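PDB 1XIP: nucleoporin NUP159 from Saccharomyces cerevisiae, which serves in the nuclear pore complex and, through this N-terminal beta-propeller domain, takes part in mRNA export by tethering the helicase Dbp5 to the pore. Local coordinates for residues A38-D44 / V90-F95; S103-A107 / K127-Q131; D16-K20 / I377-H382. One frame throughout, in Å; residues are numbered along the deposited sequence.

Contact 1 of 3, residues A38-D44 / V90-F95; sequences ASLQNLD and VIFVCF
Asn-42 lays its carboxamide across the backbone of Val-90 and Ile-91, with OD1 only 3.0 Å from Ile-91 C. Its other branch does the bonding: Asn-42 ND2 donates to Val-90 O at 2.9 Å, reaching that oxygen from above the carbonyl plane (52° out of it). The same nitrogen also donates to Ala-55 O, so two bonds fix the rotation of the amide. Beside it the backbones join through one bridge, Gln-41 with Phe-92, just before strand 43-46 begins. Gln-41 N gives a short bond to Ile-91 O (2.6 Å), and Val-93 N returns a weak, bent one to Gln-41 O (3.1 Å).

The two segments run only 32° apart. This fits the inner wall of a beta-propeller, where 43-46 and 90-96 are the first strands of two successive four-stranded blades. Ile-91 and Phe-92 both face Ser-103 in a classic bulge of the second blade. CG2 of Ile-91 sits against both Leu-40 CD2 (3.7 Å) and Ala-38 CB (3.8 Å), an apolar patch beside the bridge.

The end of the Gln-41 side chain, NE2, comes to the edge of the Phe-92 ring, 3.9 Å from CD1, and donates a hydrogen bond to Leu-132 O of the following blade. At the far end CG of Asp-44 is anti to the backbone N (chi1 -163°), which turns the carboxylate to the 90-95 backbone. There Phe-95 N binds OD2 of Asp-44 at 2.9 Å through the anti lone pair, while the Phe-95 ring brings its edge to the Asp-44 carbonyl.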
loop_
_atom_site.group_PDB
_atom_site.type_symbol
_atom_site.label_atom_id
_atom_site.label_comp_id
_atom_site.label_asym_id
_atom_site.label_seq_id
_atom_site.Cartn_x
_atom_site.Cartn_y
_atom_site.Cartn_z
ATOM N N ALA A 38 9.869 6.501 -3.748
ATOM C CA ALA A 38 8.629 6.191 -4.453
ATOM C C ALA A 38 7.796 5.407 -3.488
ATOM O O ALA A 38 8.289 4.950 -2.444
ATOM C CB ALA A 38 8.906 5.357 -5.681
ATOM N N SER A 39 6.533 5.241 -3.791
ATOM C CA SER A 39 5.746 4.382 -2.954
ATOM C C SER A 39 6.128 2.966 -3.353
ATOM O O SER A 39 6.309 2.674 -4.532
ATOM C CB SER A 39 4.283 4.658 -3.147
ATOM O OG SER A 39 3.918 4.395 -4.468
ATOM N N LEU A 40 6.341 2.103 -2.371
ATOM C CA LEU A 40 6.904 0.797 -2.665
ATOM C C LEU A 40 5.870 -0.258 -2.406
ATOM O O LEU A 40 5.164 -0.189 -1.405
ATOM C CB LEU A 40 8.141 0.526 -1.819
ATOM C CG LEU A 40 9.262 1.548 -1.654
ATOM C CD1 LEU A 40 10.232 1.034 -0.580
ATOM C CD2 LEU A 40 9.985 1.705 -2.925
ATOM N N GLN A 41 5.783 -1.231 -3.309
ATOM C CA GLN A 41 4.853 -2.335 -3.171
ATOM C C GLN A 41 5.583 -3.599 -3.505
ATOM O O GLN A 41 5.352 -4.220 -4.561
ATOM C CB GLN A 41 3.680 -2.137 -4.090
ATOM C CG GLN A 41 2.748 -1.072 -3.566
ATOM C CD GLN A 41 1.652 -0.748 -4.525
ATOM O OE1 GLN A 41 0.541 -1.272 -4.401
ATOM N NE2 GLN A 41 1.944 0.134 -5.492
ATOM N N ASN A 42 6.482 -3.976 -2.600
ATOM C CA ASN A 42 7.526 -4.915 -2.919
ATOM C C ASN A 42 7.260 -6.341 -2.414
ATOM O O ASN A 42 8.206 -7.125 -2.183
ATOM C CB ASN A 42 8.844 -4.376 -2.391
ATOM C CG ASN A 42 9.400 -3.263 -3.252
ATOM O OD1 ASN A 42 8.685 -2.628 -4.020
ATOM N ND2 ASN A 42 10.681 -3.018 -3.121
ATOM N N LEU A 43 5.976 -6.677 -2.254
ATOM C CA LEU A 43 5.577 -8.028 -1.889
ATOM C C LEU A 43 4.200 -8.317 -2.428
ATOM O O LEU A 43 3.273 -7.523 -2.241
ATOM C CB LEU A 43 5.577 -8.202 -0.367
ATOM C CG LEU A 43 4.928 -9.485 0.131
ATOM C CD1 LEU A 43 5.955 -10.620 0.107
ATOM C CD2 LEU A 43 4.371 -9.318 1.505
ATOM N N ASP A 44 4.057 -9.465 -3.071
ATOM C CA ASP A 44 2.759 -9.930 -3.547
ATOM C C ASP A 44 2.637 -11.428 -3.326
ATOM O O ASP A 44 3.633 -12.126 -3.224
ATOM C CB ASP A 44 2.556 -9.606 -5.022
ATOM C CG ASP A 44 1.085 -9.693 -5.454
ATOM O OD1 ASP A 44 0.194 -9.696 -4.569
ATOM O OD2 ASP A 44 0.726 -9.732 -6.662
ATOM N N VAL A 90 13.707 -1.423 -7.251
ATOM C CA VAL A 90 12.327 -1.884 -7.436
ATOM C C VAL A 90 11.300 -1.334 -6.470
ATOM O O VAL A 90 11.550 -1.227 -5.263
ATOM C CB VAL A 90 12.148 -3.425 -7.747
ATOM C CG1 VAL A 90 13.445 -4.168 -7.668
ATOM C CG2 VAL A 90 11.052 -4.052 -6.892
ATOM N N ILE A 91 10.150 -0.959 -7.031
ATOM C CA ILE A 91 9.111 -0.268 -6.291
ATOM C C ILE A 91 7.786 -0.998 -6.371
ATOM O O ILE A 91 6.839 -0.663 -5.658
ATOM C CB ILE A 91 8.984 1.190 -6.789
ATOM C CG1 ILE A 91 8.618 1.245 -8.274
ATOM C CG2 ILE A 91 10.289 1.936 -6.567
ATOM C CD1 ILE A 91 7.906 2.508 -8.665
ATOM N N PHE A 92 7.730 -2.017 -7.224
ATOM C CA PHE A 92 6.473 -2.655 -7.569
ATOM C C PHE A 92 6.668 -4.069 -8.069
ATOM O O PHE A 92 7.451 -4.327 -8.958
ATOM C CB PHE A 92 5.718 -1.842 -8.630
ATOM C CG PHE A 92 4.426 -2.467 -9.053
ATOM C CD1 PHE A 92 3.246 -2.191 -8.363
ATOM C CD2 PHE A 92 4.380 -3.353 -10.128
ATOM C CE1 PHE A 92 2.034 -2.768 -8.743
ATOM C CE2 PHE A 92 3.162 -3.935 -10.519
ATOM C CZ PHE A 92 1.988 -3.630 -9.823
ATOM N N VAL A 93 5.876 -4.971 -7.522
ATOM C CA VAL A 93 6.026 -6.394 -7.740
ATOM C C VAL A 93 4.608 -6.966 -7.663
ATOM O O VAL A 93 3.815 -6.520 -6.827
ATOM C CB VAL A 93 6.976 -6.958 -6.660
ATOM C CG1 VAL A 93 6.282 -7.934 -5.701
ATOM C CG2 VAL A 93 8.235 -7.510 -7.277
ATOM N N CYS A 94 4.261 -7.896 -8.557
ATOM C CA CYS A 94 2.896 -8.427 -8.589
ATOM C C CYS A 94 2.640 -9.532 -9.613
ATOM O O CYS A 94 3.219 -9.518 -10.696
ATOM C CB CYS A 94 1.891 -7.288 -8.790
ATOM S SG CYS A 94 1.296 -7.063 -10.470
ATOM N N PHE A 95 1.738 -10.462 -9.276
ATOM C CA PHE A 95 1.358 -11.536 -10.192
ATOM C C PHE A 95 0.270 -11.078 -11.130
ATOM O O PHE A 95 -0.638 -10.371 -10.722
ATOM C CB PHE A 95 0.888 -12.776 -9.438
ATOM C CG PHE A 95 1.950 -13.417 -8.597
ATOM C CD1 PHE A 95 2.083 -13.090 -7.247
ATOM C CD2 PHE A 95 2.813 -14.337 -9.141
ATOM C CE1 PHE A 95 3.063 -13.676 -6.462
ATOM C CE2 PHE A 95 3.794 -14.934 -8.369
ATOM C CZ PHE A 95 3.919 -14.604 -7.017
#

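Contact 2 of 3, residues S103-A107 / K127-Q131; sequences STRNA and KPVFQ
Bends at chi2 and at chi3 (84°) fold the Arg-105 side chain back along Pro-128, Val-129 and Phe-130, while Phe-130, its CG beside its own backbone N, brings the CD1 edge of its ring to meet it. Arg-105 NH1 stands 3.9 Å from Phe-130 CD1, and the guanidinium and ring planes are only 3° apart, so the two flat groups meet edge to edge and not as a cation-pi stack. Pro-128 CB lies over one face of the guanidinium, 4.1 Å from NH1. NH1 also makes a weak, long bond to Val-129 O (3.4 Å), and NE of the same guanidinium has a weak, long ion pair with Asp-89.

The firmer link is between backbones: Val-129 N donates to Arg-105 O at 3.1 Å, in the carbonyl plane and on a lone pair, and Pro-128 CA adds a CH...O contact to the same oxygen. Arg-105 O is presented by a tight turn. Thr-104 OG1 accepts from Asn-106 N (3.1 Å) and Ala-107 N (3.2 Å), an ST turn and ST motif in one, and Thr-104 N bonds Ala-107 O.

This turn joins strands 99-104 and 107-112 of one propeller blade and meets the entry to strand 129-134, the innermost strand of the next. Phe-130 stacks on Phe-276, Phe-130 O receives Ser-39 OG, and Val-129 packs on Ile-141 of the adjoining strand 138-143.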
loop_
_atom_site.group_PDB
_atom_site.type_symbol
_atom_site.label_atom_id
_atom_site.label_comp_id
_atom_site.label_asym_id
_atom_site.label_seq_id
_atom_site.Cartn_x
_atom_site.Cartn_y
_atom_site.Cartn_z
ATOM N N SER A 103 8.606 -3.590 -11.465
ATOM C CA SER A 103 8.850 -2.250 -11.924
ATOM C C SER A 103 9.857 -1.553 -11.045
ATOM O O SER A 103 9.773 -1.614 -9.814
ATOM C CB SER A 103 7.557 -1.472 -11.925
ATOM O OG SER A 103 7.695 -0.302 -12.684
ATOM N N THR A 104 10.838 -0.922 -11.680
ATOM C CA THR A 104 11.646 0.099 -11.015
ATOM C C THR A 104 11.003 1.463 -11.277
ATOM O O THR A 104 9.895 1.553 -11.814
ATOM C CB THR A 104 13.121 0.111 -11.544
ATOM O OG1 THR A 104 13.142 0.539 -12.916
ATOM C CG2 THR A 104 13.745 -1.291 -11.566
ATOM N N ARG A 105 11.718 2.522 -10.928
ATOM C CA ARG A 105 11.263 3.866 -11.216
ATOM C C ARG A 105 11.297 4.155 -12.726
ATOM O O ARG A 105 10.507 4.979 -13.230
ATOM C CB ARG A 105 12.104 4.881 -10.440
ATOM C CG ARG A 105 11.491 5.288 -9.097
ATOM C CD ARG A 105 12.495 5.602 -7.996
ATOM N NE ARG A 105 13.027 6.981 -8.019
ATOM C CZ ARG A 105 12.298 8.116 -8.160
ATOM N NH1 ARG A 105 10.971 8.077 -8.337
ATOM N NH2 ARG A 105 12.905 9.297 -8.142
ATOM N N ASN A 106 12.182 3.460 -13.446
ATOM C CA ASN A 106 12.481 3.817 -14.834
ATOM C C ASN A 106 11.997 2.855 -15.910
ATOM O O ASN A 106 11.906 3.245 -17.089
ATOM C CB ASN A 106 13.972 4.083 -14.991
ATOM C CG ASN A 106 14.460 5.137 -14.029
ATOM O OD1 ASN A 106 14.215 6.326 -14.219
ATOM N ND2 ASN A 106 15.113 4.699 -12.944
ATOM N N ALA A 107 11.668 1.626 -15.507
ATOM C CA ALA A 107 11.228 0.590 -16.439
ATOM C C ALA A 107 10.372 -0.494 -15.785
ATOM O O ALA A 107 10.454 -0.716 -14.586
ATOM C CB ALA A 107 12.443 -0.037 -17.146
ATOM N N LYS A 127 9.411 9.546 -17.930
ATOM C CA LYS A 127 9.779 10.173 -16.657
ATOM C C LYS A 127 9.628 9.174 -15.476
ATOM O O LYS A 127 8.750 8.307 -15.515
ATOM C CB LYS A 127 8.924 11.428 -16.410
ATOM C CG LYS A 127 9.198 12.601 -17.368
ATOM C CD LYS A 127 9.866 13.794 -16.674
ATOM C CE LYS A 127 11.319 13.960 -17.114
ATOM N NZ LYS A 127 11.435 14.696 -18.396
ATOM N N PRO A 128 10.474 9.298 -14.440
ATOM C CA PRO A 128 10.382 8.455 -13.227
ATOM C C PRO A 128 8.968 8.326 -12.655
ATOM O O PRO A 128 8.162 9.254 -12.701
ATOM C CB PRO A 128 11.268 9.194 -12.222
ATOM C CG PRO A 128 12.285 9.889 -13.062
ATOM C CD PRO A 128 11.600 10.250 -14.354
ATOM N N VAL A 129 8.680 7.169 -12.092
ATOM C CA VAL A 129 7.334 6.863 -11.644
ATOM C C VAL A 129 7.277 6.792 -10.121
ATOM O O VAL A 129 8.240 6.353 -9.494
ATOM C CB VAL A 129 6.858 5.561 -12.309
ATOM C CG1 VAL A 129 5.669 4.963 -11.588
ATOM C CG2 VAL A 129 6.530 5.822 -13.773
ATOM N N PHE A 130 6.166 7.249 -9.536
ATOM C CA PHE A 130 5.967 7.258 -8.077
ATOM C C PHE A 130 5.109 6.072 -7.593
ATOM O O PHE A 130 5.312 5.547 -6.491
ATOM C CB PHE A 130 5.244 8.547 -7.633
ATOM C CG PHE A 130 6.089 9.789 -7.670
ATOM C CD1 PHE A 130 7.487 9.732 -7.510
ATOM C CD2 PHE A 130 5.478 11.042 -7.846
ATOM C CE1 PHE A 130 8.272 10.901 -7.547
ATOM C CE2 PHE A 130 6.243 12.224 -7.877
ATOM C CZ PHE A 130 7.650 12.154 -7.731
ATOM N N GLN A 131 4.115 5.704 -8.402
ATOM C CA GLN A 131 3.116 4.724 -7.996
ATOM C C GLN A 131 2.531 3.959 -9.157
ATOM O O GLN A 131 2.260 4.533 -10.210
ATOM C CB GLN A 131 1.981 5.389 -7.214
ATOM C CG GLN A 131 1.234 4.397 -6.297
ATOM C CD GLN A 131 0.017 4.996 -5.660
ATOM O OE1 GLN A 131 0.130 5.940 -4.896
ATOM N NE2 GLN A 131 -1.154 4.464 -5.980
#

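Contact 3 of 3, residues D16-K20 / I377-H382; sequences DFGFK and IVGLFH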
loop_
_atom_site.group_PDB
_atom_site.type_symbol
_atom_site.label_atom_id
_atom_site.label_comp_id
_atom_site.label_asym_id
_atom_site.label_seq_id
_atom_site.Cartn_x
_atom_site.Cartn_y
_atom_site.Cartn_z
ATOM N N ASP A 16 -13.510 -8.634 19.916
ATOM C CA ASP A 16 -13.699 -9.658 18.887
ATOM C C ASP A 16 -12.614 -9.608 17.808
ATOM O O ASP A 16 -12.605 -10.425 16.899
ATOM C CB ASP A 16 -15.071 -9.514 18.231
ATOM C CG ASP A 16 -16.198 -9.452 19.234
ATOM O OD1 ASP A 16 -17.165 -8.708 18.974
ATOM O OD2 ASP A 16 -16.216 -10.117 20.297
ATOM N N PHE A 17 -11.717 -8.635 17.916
ATOM C CA PHE A 17 -10.667 -8.433 16.931
ATOM C C PHE A 17 -9.322 -8.515 17.592
ATOM O O PHE A 17 -9.123 -7.966 18.686
ATOM C CB PHE A 17 -10.796 -7.065 16.267
ATOM C CG PHE A 17 -11.768 -7.040 15.137
ATOM C CD1 PHE A 17 -13.010 -6.398 15.276
ATOM C CD2 PHE A 17 -11.467 -7.671 13.928
ATOM C CE1 PHE A 17 -13.934 -6.384 14.217
ATOM C CE2 PHE A 17 -12.379 -7.663 12.870
ATOM C CZ PHE A 17 -13.612 -7.020 13.015
ATOM N N GLY A 18 -8.394 -9.189 16.920
ATOM C CA GLY A 18 -7.006 -9.173 17.329
ATOM C C GLY A 18 -6.059 -9.773 16.316
ATOM O O GLY A 18 -6.472 -10.536 15.429
ATOM N N PHE A 19 -4.781 -9.429 16.460
ATOM C CA PHE A 19 -3.720 -10.040 15.687
ATOM C C PHE A 19 -3.007 -11.100 16.517
ATOM O O PHE A 19 -2.846 -10.950 17.725
ATOM C CB PHE A 19 -2.739 -8.982 15.222
ATOM C CG PHE A 19 -3.313 -8.013 14.226
ATOM C CD1 PHE A 19 -3.304 -8.304 12.856
ATOM C CD2 PHE A 19 -3.846 -6.800 14.646
ATOM C CE1 PHE A 19 -3.822 -7.393 11.924
ATOM C CE2 PHE A 19 -4.357 -5.900 13.739
ATOM C CZ PHE A 19 -4.343 -6.192 12.367
ATOM N N LYS A 20 -2.619 -12.188 15.858
ATOM C CA LYS A 20 -1.784 -13.218 16.462
ATOM C C LYS A 20 -0.448 -13.217 15.734
ATOM O O LYS A 20 -0.397 -13.480 14.530
ATOM C CB LYS A 20 -2.450 -14.589 16.349
ATOM C CG LYS A 20 -2.232 -15.473 17.565
ATOM C CD LYS A 20 -0.995 -16.382 17.412
ATOM C CE LYS A 20 -0.425 -16.796 18.785
ATOM N NZ LYS A 20 -0.723 -18.229 19.156
ATOM N N ILE A 377 4.629 -12.379 9.724
ATOM C CA ILE A 377 3.302 -12.943 9.474
ATOM C C ILE A 377 2.406 -12.717 10.678
ATOM O O ILE A 377 2.767 -13.056 11.809
ATOM C CB ILE A 377 3.341 -14.456 9.135
ATOM C CG1 ILE A 377 4.120 -14.721 7.844
ATOM C CG2 ILE A 377 1.907 -15.010 9.014
ATOM C CD1 ILE A 377 4.179 -16.192 7.466
ATOM N N VAL A 378 1.229 -12.159 10.412
ATOM C CA VAL A 378 0.290 -11.783 11.455
ATOM C C VAL A 378 -1.118 -12.313 11.099
ATOM O O VAL A 378 -1.693 -11.963 10.065
ATOM C CB VAL A 378 0.304 -10.230 11.655
ATOM C CG1 VAL A 378 -0.718 -9.816 12.605
ATOM C CG2 VAL A 378 1.645 -9.767 12.169
ATOM N N GLY A 379 -1.655 -13.185 11.933
ATOM C CA GLY A 379 -3.002 -13.674 11.716
ATOM C C GLY A 379 -4.025 -12.751 12.346
ATOM O O GLY A 379 -3.953 -12.485 13.542
ATOM N N LEU A 380 -4.970 -12.247 11.554
ATOM C CA LEU A 380 -6.049 -11.437 12.115
ATOM C C LEU A 380 -7.239 -12.320 12.421
ATOM O O LEU A 380 -7.772 -12.972 11.528
ATOM C CB LEU A 380 -6.457 -10.280 11.187
ATOM C CG LEU A 380 -7.683 -9.449 11.637
ATOM C CD1 LEU A 380 -7.453 -8.662 12.950
ATOM C CD2 LEU A 380 -8.171 -8.514 10.515
ATOM N N PHE A 381 -7.643 -12.343 13.689
ATOM C CA PHE A 381 -8.692 -13.254 14.116
ATOM C C PHE A 381 -10.065 -12.594 14.294
ATOM O O PHE A 381 -10.168 -11.364 14.459
ATOM C CB PHE A 381 -8.267 -14.061 15.352
ATOM C CG PHE A 381 -8.267 -13.275 16.641
ATOM C CD1 PHE A 381 -9.471 -12.954 17.295
ATOM C CD2 PHE A 381 -7.063 -12.894 17.234
ATOM C CE1 PHE A 381 -9.478 -12.231 18.513
ATOM C CE2 PHE A 381 -7.054 -12.178 18.453
ATOM C CZ PHE A 381 -8.268 -11.845 19.089
ATOM N N HIS A 382 -11.100 -13.442 14.216
ATOM C CA HIS A 382 -12.515 -13.101 14.452
ATOM C C HIS A 382 -12.862 -11.623 14.194
ATOM O O HIS A 382 -13.209 -11.233 13.075
ATOM C CB HIS A 382 -12.938 -13.539 15.871
ATOM C CG HIS A 382 -14.422 -13.579 16.085
ATOM N ND1 HIS A 382 -15.327 -13.041 15.191
ATOM C CD2 HIS A 382 -15.160 -14.091 17.101
ATOM C CE1 HIS A 382 -16.556 -13.229 15.642
ATOM N NE2 HIS A 382 -16.482 -13.859 16.801
#
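Gly-379 and Lys-20 satisfy each other twice: Lys-20 N donates to Gly-379 O at 2.7 Å, in the carbonyl plane, and Gly-379 N answers to Lys-20 O at 2.9 Å, tilted 20° from the plane of the Lys-20 carbonyl. This is an antiparallel hydrogen-bonded pair. Further along, Phe-381 N meets Gly-18 O at 2.8 Å in an almost straight bond (175° at the hydrogen). CA-H contacts supplement these acceptors, with Phe-19 CA on Gly-379 O and Leu-380 CA on Gly-18 O. Phe-19, in the non-hydrogen-bonded pair with Leu-380, turns its backbone outward to bond Glu-321, while Val-378 bonds Val-366 on its other side.

Leu-380, its CG anti to the backbone N (chi1 174°), sets CD1 over the centre of the Phe-19 ring, 4.0 Å from the centroid, a CH-pi contact on the sheet face that these two residues share. On the opposite face the Phe-381 ring lies flat on Gly-18, with Gly-18 N 3.4 Å above its centre. A beta carbon at Gly-18 would run into Phe-381 CE2. Replacing Phe-381 with an alanine would probably strip the cover from the Gly-18 peptide and leave this end of the strand pair held mainly by its backbone bonds.

Strand 18-26, from the N-terminal part of the chain, is thus added as the outermost strand to the blade built from 337-343, 365-370 and 374-381: the Velcro closure of a beta-propeller ring. Around it, Phe-19 rests on Ala-323, Leu-380 on Leu-287 and Phe-17 on Ile-288.

In the fold
Contact 1 is the core member, about 9 Å from the chain centre, and joins the run leading into the inner strand of one blade to the inner strand of the next, by backbone bonds and side chain-to-backbone bonds in equal number. Contact 2, its centre about 11 Å from that of contact 1, is a surface contact of less than half the buried area, built on a turn and a folded arginine. The two share one sheet and touch where Phe-92 O probably accepts from Ser-103 N. Contact 3 is buried but peripheral, about 35 Å from contact 2 between centres and across the chain's centre. There antiparallel backbone pairing and aromatic cover, within one blade, close a loop that encloses both other contacts.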